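PDB 4J3Z: mandelate racemase/muconate lactonizing enzyme from Jannaschia sp., which probably catalyses metal-assisted removal of the proton alpha to a substrate carboxylate, as enolase-superfamily enzymes do, though its own substrate is not established. Local coordinates for residues G21-V29 against G39-P48; I226-P237 against H252-R262. One frame throughout, in Å; residues are numbered along the deposited sequence. Where two conformers were deposited one is given.

Contact 1 of 2, residues G21-V29 against G39-P48; sequences GRYWLLVRV and GEVYAAGVGP
V27 and G39 join backbones in the beta hairpin formed by strands 24-31 and 36-41, part of the three-stranded antiparallel sheet of the enolase-type N-terminal domain. The short strand axes come within 4.6 Å of each other and run at 143°, antiparallel but clearly twisted. V27 N gives an almost straight bond to G39 O (2.7 Å), and G39 N returns one to V27 O. Further along, V41 N donates to L25 O at 2.9 Å. Between them L26 faces E40 as a non-hydrogen-bonded pair.

L25, V27 and V41 share one face of the sheet, against which helix 48-62 packs through I55. Here V27 CG1 meets V41 CG2 at 4.0 Å, the two side chains crossing at about a right angle, while V27 CG2 lies against the bare backbone of G39. On the other face, L26 CD2 rests against the carboxylate carbon of E40, CD, at 3.4 Å. E40 CG stands anti to the backbone N (chi1 177°) and the chain stays extended beyond it, carrying the carboxylate past L26 to W24 CB. Its two oxygens also accept from backbone nitrogens, OE1 from E317 and OE2 from G314, tying the hairpin to the start of helix 315-327; that helix end probably stabilises a negative charge.

Beyond the strands the 39-48 segment swings back over Y23, whose ring meets Y379 edge to face. G47 is the N-cap of helix 48-62, and its N is bonded to D57 of the second subunit. P48, the first residue of the helix, lays its pyrrolidine over one face of the Y23 ring in a CH-pi contact: P48 CG sits 3.7 Å from the Y23 ring centroid, only 14° off its normal.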
# COMPACT_ATOMS: atom_id res chain seq x y z
N GLY D 21 16.29 28.85 28.22
CA GLY D 21 17.47 28.00 28.06
C GLY D 21 18.67 28.51 28.83
O GLY D 21 18.61 29.59 29.43
N ARG D 22 19.75 27.73 28.82
CA ARG D 22 21.04 28.14 29.38
C ARG D 22 21.61 29.38 28.69
O ARG D 22 22.14 30.27 29.37
CB ARG D 22 22.06 27.00 29.28
CG ARG D 22 22.15 26.09 30.50
CD ARG D 22 23.56 25.54 30.62
NE ARG D 22 23.69 24.52 31.67
CZ ARG D 22 23.61 23.21 31.47
NH1 ARG D 22 23.39 22.73 30.25
NH2 ARG D 22 23.75 22.37 32.49
N TYR D 23 21.52 29.42 27.36
CA TYR D 23 22.00 30.55 26.58
C TYR D 23 21.21 30.74 25.29
O TYR D 23 20.69 29.77 24.73
CB TYR D 23 23.48 30.40 26.24
CG TYR D 23 23.83 29.13 25.49
CD1 TYR D 23 23.58 29.01 24.12
CD2 TYR D 23 24.43 28.05 26.14
CE1 TYR D 23 23.90 27.85 23.43
CE2 TYR D 23 24.76 26.90 25.46
CZ TYR D 23 24.49 26.80 24.11
OH TYR D 23 24.81 25.65 23.42
N TRP D 24 21.10 31.99 24.83
CA TRP D 24 20.56 32.28 23.51
C TRP D 24 21.68 32.74 22.59
O TRP D 24 22.63 33.37 23.04
CB TRP D 24 19.48 33.36 23.57
CG TRP D 24 18.33 33.05 24.48
CD1 TRP D 24 17.79 31.82 24.74
CD2 TRP D 24 17.55 33.99 25.22
NE1 TRP D 24 16.73 31.94 25.61
CE2 TRP D 24 16.56 33.26 25.91
CE3 TRP D 24 17.61 35.38 25.38
CZ2 TRP D 24 15.63 33.88 26.75
CZ3 TRP D 24 16.67 35.99 26.21
CH2 TRP D 24 15.70 35.24 26.89
N LEU D 25 21.55 32.43 21.30
CA LEU D 25 22.55 32.80 20.30
C LEU D 25 21.98 33.79 19.30
O LEU D 25 21.26 33.42 18.37
CB LEU D 25 23.05 31.55 19.56
CG LEU D 25 24.20 30.75 20.16
CD1 LEU D 25 24.02 29.26 19.88
CD2 LEU D 25 25.53 31.26 19.61
N LEU D 26 22.33 35.06 19.49
CA LEU D 26 21.79 36.13 18.65
C LEU D 26 22.83 36.65 17.66
O LEU D 26 24.00 36.79 18.02
CB LEU D 26 21.26 37.28 19.50
CG LEU D 26 20.37 37.00 20.71
CD1 LEU D 26 19.80 38.32 21.22
CD2 LEU D 26 19.24 36.02 20.38
N VAL D 27 22.38 36.93 16.44
CA VAL D 27 23.22 37.52 15.39
C VAL D 27 22.68 38.90 14.97
O VAL D 27 21.47 39.10 14.88
CB VAL D 27 23.36 36.59 14.15
CG1 VAL D 27 23.78 35.18 14.56
CG2 VAL D 27 22.09 36.56 13.31
N ARG D 28 23.58 39.84 14.74
CA ARG D 28 23.21 41.15 14.20
C ARG D 28 24.05 41.47 12.97
O ARG D 28 25.23 41.78 13.09
CB ARG D 28 23.37 42.24 15.26
CG ARG D 28 22.93 43.63 14.81
CD ARG D 28 23.76 44.68 15.54
NE ARG D 28 23.01 45.27 16.64
CZ ARG D 28 23.53 45.61 17.82
NH1 ARG D 28 24.82 45.40 18.08
NH2 ARG D 28 22.74 46.15 18.74
N VAL D 29 23.43 41.37 11.79
CA VAL D 29 24.09 41.63 10.51
C VAL D 29 23.92 43.09 10.10
O VAL D 29 22.80 43.61 10.12
CB VAL D 29 23.53 40.72 9.39
CG1 VAL D 29 24.15 41.05 8.04
CG2 VAL D 29 23.75 39.25 9.72
N GLY D 39 18.81 38.36 14.15
CA GLY D 39 18.45 36.97 13.90
C GLY D 39 18.88 36.08 15.05
O GLY D 39 19.80 36.43 15.80
N GLU D 40 18.23 34.93 15.20
CA GLU D 40 18.52 34.02 16.29
C GLU D 40 18.73 32.58 15.81
O GLU D 40 17.93 32.04 15.03
CB GLU D 40 17.43 34.10 17.37
CG GLU D 40 17.62 33.13 18.52
CD GLU D 40 16.99 33.59 19.83
OE1 GLU D 40 16.20 34.56 19.85
OE2 GLU D 40 17.30 32.95 20.85
N VAL D 41 19.81 31.97 16.29
CA VAL D 41 20.21 30.62 15.96
C VAL D 41 19.72 29.65 17.04
O VAL D 41 19.84 29.91 18.25
CB VAL D 41 21.75 30.51 15.84
CG1 VAL D 41 22.19 29.08 15.53
CG2 VAL D 41 22.29 31.49 14.80
N TYR D 42 19.14 28.54 16.59
CA TYR D 42 18.74 27.48 17.48
C TYR D 42 19.53 26.21 17.17
O TYR D 42 19.20 25.46 16.24
CB TYR D 42 17.22 27.26 17.40
CG TYR D 42 16.64 26.52 18.59
CD1 TYR D 42 16.74 27.03 19.87
CD2 TYR D 42 16.00 25.31 18.41
CE1 TYR D 42 16.20 26.35 20.95
CE2 TYR D 42 15.46 24.61 19.48
CZ TYR D 42 15.56 25.13 20.74
OH TYR D 42 15.03 24.44 21.80
N ALA D 43 20.59 26.00 17.94
CA ALA D 43 21.52 24.90 17.71
C ALA D 43 22.23 24.54 19.01
O ALA D 43 22.80 25.42 19.67
CB ALA D 43 22.54 25.30 16.66
N ALA D 44 22.21 23.26 19.37
CA ALA D 44 22.81 22.84 20.64
C ALA D 44 23.65 21.56 20.54
O ALA D 44 24.06 21.00 21.56
CB ALA D 44 21.74 22.71 21.72
N GLY D 45 23.90 21.11 19.31
CA GLY D 45 24.77 19.96 19.06
C GLY D 45 26.14 20.18 19.66
O GLY D 45 26.61 19.36 20.46
N VAL D 46 26.77 21.29 19.27
CA VAL D 46 28.01 21.75 19.89
C VAL D 46 27.77 23.07 20.63
O VAL D 46 26.78 23.76 20.37
CB VAL D 46 29.19 21.91 18.89
CG1 VAL D 46 29.61 20.55 18.34
CG2 VAL D 46 28.85 22.88 17.76
N GLY D 47 28.69 23.40 21.54
CA GLY D 47 28.58 24.59 22.38
C GLY D 47 28.66 25.90 21.62
O GLY D 47 29.10 25.92 20.47
N PRO D 48 28.25 27.01 22.26
CA PRO D 48 28.20 28.33 21.64
C PRO D 48 29.57 28.88 21.22
O PRO D 48 29.63 29.77 20.38
CB PRO D 48 27.56 29.21 22.71
CG PRO D 48 27.74 28.49 24.00
CD PRO D 48 27.80 27.03 23.67

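Contact 2 of 2, residues I226-P237 against H252-R262; sequences IEPYDPLWYEEP and HTSIPIATGER
E227 OE2 is gripped by two donors of the facing segment, T253 OG1 at 2.6 Å and S254 N at 3.2 Å, which reach it from opposite faces of the carboxylate plane. The hydroxyl comes on the anti side; the amide comes from above the plane. OE2 thus links the end of helix 216-226 to the turn before strand 257-259, while a salt bridge from K224 to E227 OE1 helps hold the carboxylate in place. Next to this carboxylate, I255 CD1 fits among I226 CG1, E227 CG and P231 CG.

The segments belong to a right-handed beta-alpha-beta unit of the barrel domain: strands 233-235 and 257-259 run parallel, and helix 246-252 connects them. Their ladder passes from P256 O, which takes Y234 N at 2.9 Å, to Y234 O, which takes A258 N, and then to A258 O, which takes E236 N. With CG between its backbone N and carbonyl carbon (chi1 74°), W233 turns one face of its indole to A258 CB, 4.1 Å from the centroid of the five-membered ring. W233 NE1 makes a weak bond to E235 OE1.

At the C-terminal ends of the strands, R262 NE bonds both oxygens of E236, at 3.1 Å to OE1 and 3.2 Å to OE2, each on its syn side. R262 NH2 adds a weak bond to OE1; the guanidinium and carboxylate planes stand 65° apart. R262 O accepts from R86 of the second subunit. Close by, E235 OE2 and E261 OE1 come within 4.4 Å of each other, and K166 forms a weak, long ion pair with E235. Acidic groups gathered at this end of the barrel are consistent with the metal-binding site of enolase-superfamily enzymes, with the E236-R262 salt bridge beside it.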
# COMPACT_ATOMS: atom_id res chain seq x y z
N ILE D 226 -4.25 9.51 28.77
CA ILE D 226 -4.61 10.92 28.72
C ILE D 226 -5.75 11.27 27.76
O ILE D 226 -6.25 12.39 27.78
CB ILE D 226 -3.39 11.81 28.45
CG1 ILE D 226 -2.76 11.46 27.08
CG2 ILE D 226 -2.40 11.69 29.61
CD1 ILE D 226 -1.59 12.34 26.68
N GLU D 227 -6.18 10.32 26.93
CA GLU D 227 -7.30 10.58 26.01
C GLU D 227 -8.57 11.10 26.67
O GLU D 227 -9.13 12.10 26.19
CB GLU D 227 -7.63 9.34 25.19
CG GLU D 227 -7.05 9.37 23.79
CD GLU D 227 -7.17 8.02 23.13
OE1 GLU D 227 -7.91 7.18 23.68
OE2 GLU D 227 -6.54 7.81 22.08
N PRO D 228 -9.05 10.44 27.75
CA PRO D 228 -10.27 10.93 28.40
C PRO D 228 -10.26 12.44 28.73
O PRO D 228 -11.33 13.03 28.90
CB PRO D 228 -10.34 10.11 29.69
CG PRO D 228 -9.68 8.82 29.33
CD PRO D 228 -8.59 9.17 28.36
N TYR D 229 -9.09 13.04 28.79
CA TYR D 229 -8.99 14.43 29.09
C TYR D 229 -8.92 15.34 27.90
O TYR D 229 -8.84 16.52 28.04
CB TYR D 229 -7.84 14.70 30.04
CG TYR D 229 -7.82 13.73 31.12
CD1 TYR D 229 -8.71 13.81 32.15
CD2 TYR D 229 -6.96 12.67 31.09
CE1 TYR D 229 -8.72 12.87 33.14
CE2 TYR D 229 -6.96 11.74 32.07
CZ TYR D 229 -7.85 11.86 33.09
OH TYR D 229 -7.85 10.95 34.05
N ASP D 230 -9.00 14.75 26.71
CA ASP D 230 -9.02 15.48 25.44
C ASP D 230 -7.93 16.51 25.20
O ASP D 230 -8.21 17.67 24.97
CB ASP D 230 -10.39 16.07 25.10
CG ASP D 230 -10.42 16.63 23.69
OD1 ASP D 230 -9.90 15.96 22.78
OD2 ASP D 230 -10.93 17.74 23.48
N PRO D 231 -6.68 16.08 25.29
CA PRO D 231 -5.58 17.03 25.02
C PRO D 231 -5.56 17.49 23.56
O PRO D 231 -5.75 16.66 22.65
CB PRO D 231 -4.32 16.21 25.31
CG PRO D 231 -4.74 14.79 25.11
CD PRO D 231 -6.20 14.70 25.48
N LEU D 232 -5.33 18.79 23.33
CA LEU D 232 -5.28 19.34 21.97
C LEU D 232 -4.19 18.70 21.13
O LEU D 232 -4.33 18.60 19.90
CB LEU D 232 -5.10 20.86 21.97
CG LEU D 232 -5.33 21.63 20.65
CD1 LEU D 232 -5.70 23.07 20.91
CD2 LEU D 232 -4.11 21.58 19.75
N TRP D 233 -3.09 18.30 21.77
CA TRP D 233 -2.04 17.59 21.06
C TRP D 233 -1.14 16.70 21.92
O TRP D 233 -1.06 16.86 23.14
CB TRP D 233 -1.21 18.54 20.17
CG TRP D 233 -0.23 19.48 20.84
CD1 TRP D 233 0.62 19.21 21.88
CD2 TRP D 233 0.06 20.83 20.44
NE1 TRP D 233 1.39 20.31 22.17
CE2 TRP D 233 1.07 21.32 21.31
CE3 TRP D 233 -0.46 21.69 19.45
CZ2 TRP D 233 1.57 22.63 21.21
CZ3 TRP D 233 0.06 22.98 19.35
CH2 TRP D 233 1.05 23.44 20.24
N TYR D 234 -0.50 15.76 21.26
CA TYR D 234 0.52 14.91 21.84
C TYR D 234 1.81 15.23 21.09
O TYR D 234 1.96 14.90 19.90
CB TYR D 234 0.12 13.44 21.67
CG TYR D 234 0.98 12.44 22.39
CD1 TYR D 234 2.09 12.84 23.14
CD2 TYR D 234 0.68 11.09 22.34
CE1 TYR D 234 2.88 11.91 23.80
CE2 TYR D 234 1.46 10.15 23.00
CZ TYR D 234 2.56 10.57 23.72
OH TYR D 234 3.33 9.64 24.38
N GLU D 235 2.70 15.96 21.72
CA GLU D 235 3.84 16.52 21.05
C GLU D 235 5.08 15.70 21.29
O GLU D 235 5.37 15.37 22.37
CB GLU D 235 4.00 17.99 21.44
CG GLU D 235 5.39 18.54 21.41
CD GLU D 235 5.54 19.84 22.13
OE1 GLU D 235 4.64 20.20 22.85
OE2 GLU D 235 6.57 20.47 21.95
N GLU D 236 5.78 15.39 20.22
CA GLU D 236 7.09 14.73 20.25
C GLU D 236 7.08 13.46 21.05
O GLU D 236 7.77 13.32 22.02
CB GLU D 236 8.24 15.68 20.64
CG GLU D 236 8.72 16.61 19.54
CD GLU D 236 10.20 16.88 19.59
OE1 GLU D 236 10.69 17.16 20.68
OE2 GLU D 236 10.89 16.81 18.59
N PRO D 237 6.22 12.57 20.64
CA PRO D 237 5.99 11.33 21.37
C PRO D 237 7.19 10.40 21.34
O PRO D 237 7.46 9.68 22.32
CB PRO D 237 4.84 10.68 20.59
CG PRO D 237 4.92 11.24 19.22
CD PRO D 237 5.43 12.65 19.40
N HIS D 252 -3.14 4.70 16.37
CA HIS D 252 -3.67 4.18 17.63
C HIS D 252 -4.25 5.22 18.59
O HIS D 252 -4.79 4.87 19.63
CB HIS D 252 -2.55 3.45 18.37
CG HIS D 252 -2.35 2.04 17.93
ND1 HIS D 252 -1.65 1.70 16.80
CD2 HIS D 252 -2.76 0.87 18.49
CE1 HIS D 252 -1.63 0.38 16.67
NE2 HIS D 252 -2.30 -0.14 17.68
N THR D 253 -4.05 6.50 18.31
CA THR D 253 -4.60 7.49 19.21
C THR D 253 -5.40 8.53 18.45
O THR D 253 -5.08 8.85 17.30
CB THR D 253 -3.56 8.12 20.17
OG1 THR D 253 -4.23 8.77 21.26
CG2 THR D 253 -2.65 9.12 19.47
N SER D 254 -6.46 8.99 19.09
CA SER D 254 -7.33 10.03 18.56
C SER D 254 -6.77 11.43 18.85
O SER D 254 -7.39 12.43 18.47
CB SER D 254 -8.71 9.90 19.19
OG SER D 254 -8.64 10.07 20.60
N ILE D 255 -5.63 11.49 19.55
CA ILE D 255 -5.03 12.77 19.92
C ILE D 255 -4.13 13.25 18.79
O ILE D 255 -3.19 12.55 18.43
CB ILE D 255 -4.17 12.65 21.20
CG1 ILE D 255 -5.02 12.17 22.39
CG2 ILE D 255 -3.51 14.00 21.52
CD1 ILE D 255 -4.18 11.64 23.53
N PRO D 256 -4.40 14.44 18.23
CA PRO D 256 -3.54 14.99 17.18
C PRO D 256 -2.05 14.94 17.57
O PRO D 256 -1.71 15.15 18.74
CB PRO D 256 -4.01 16.45 17.05
CG PRO D 256 -5.14 16.63 18.02
CD PRO D 256 -5.58 15.29 18.50
N ILE D 257 -1.18 14.66 16.60
CA ILE D 257 0.25 14.52 16.88
C ILE D 257 1.04 15.73 16.39
O ILE D 257 1.10 16.00 15.19
CB ILE D 257 0.86 13.21 16.31
CG1 ILE D 257 -0.02 11.99 16.66
CG2 ILE D 257 2.28 12.99 16.84
CD1 ILE D 257 -0.06 11.61 18.13
N ALA D 258 1.64 16.42 17.32
CA ALA D 258 2.47 17.55 17.03
C ALA D 258 3.94 17.26 17.21
O ALA D 258 4.31 16.53 18.04
CB ALA D 258 2.04 18.71 17.86
N THR D 259 4.77 17.82 16.36
CA THR D 259 6.18 17.56 16.29
C THR D 259 6.96 18.54 15.42
O THR D 259 6.43 19.40 14.81
CB THR D 259 6.42 16.11 15.86
OG1 THR D 259 7.65 15.66 16.38
CG2 THR D 259 6.38 15.95 14.40
N GLY D 260 8.26 18.34 15.34
CA GLY D 260 9.10 19.12 14.47
C GLY D 260 10.00 20.20 15.00
O GLY D 260 10.58 20.87 14.25
N GLU D 261 10.12 20.34 16.30
CA GLU D 261 11.05 21.30 16.91
C GLU D 261 12.50 20.89 16.71
O GLU D 261 13.39 21.75 16.67
CB GLU D 261 10.74 21.54 18.40
CG GLU D 261 11.48 20.62 19.36
CD GLU D 261 11.77 21.29 20.70
OE1 GLU D 261 10.86 21.36 21.55
OE2 GLU D 261 12.93 21.74 20.90
N ARG D 262 12.73 19.59 16.57
CA ARG D 262 14.08 19.07 16.36
C ARG D 262 14.33 18.74 14.88
O ARG D 262 15.41 18.25 14.51
CB ARG D 262 14.36 17.90 17.31
CG ARG D 262 14.52 18.35 18.76
CD ARG D 262 14.89 17.22 19.71
NE ARG D 262 13.70 16.49 20.16
CZ ARG D 262 13.71 15.41 20.93
NH1 ARG D 262 14.85 14.89 21.37
NH2 ARG D 262 12.56 14.84 21.27
O HOH W 1 10.00 13.92 18.01

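Overall arrangement
Contact 1 closes before contact 2 opens, and their centres lie about 28 Å apart on opposite sides of the chain's centre. They share no sheet: 21-29 and 39-48 belong to the antiparallel sheet of the N-terminal domain, whereas 226-237 and 252-262 supply neighbouring parallel strands of the barrel. Their edges nevertheless meet, Y42 OH lying 3.5 Å from E261 OE2 in a packing contact. The chain leaving the hairpin thus reaches the C-terminal end of the barrel strands. This matches the enolase-superfamily plan, in which the N-terminal domain caps the barrel and the active site lies between them. The second subunit touches both contacts.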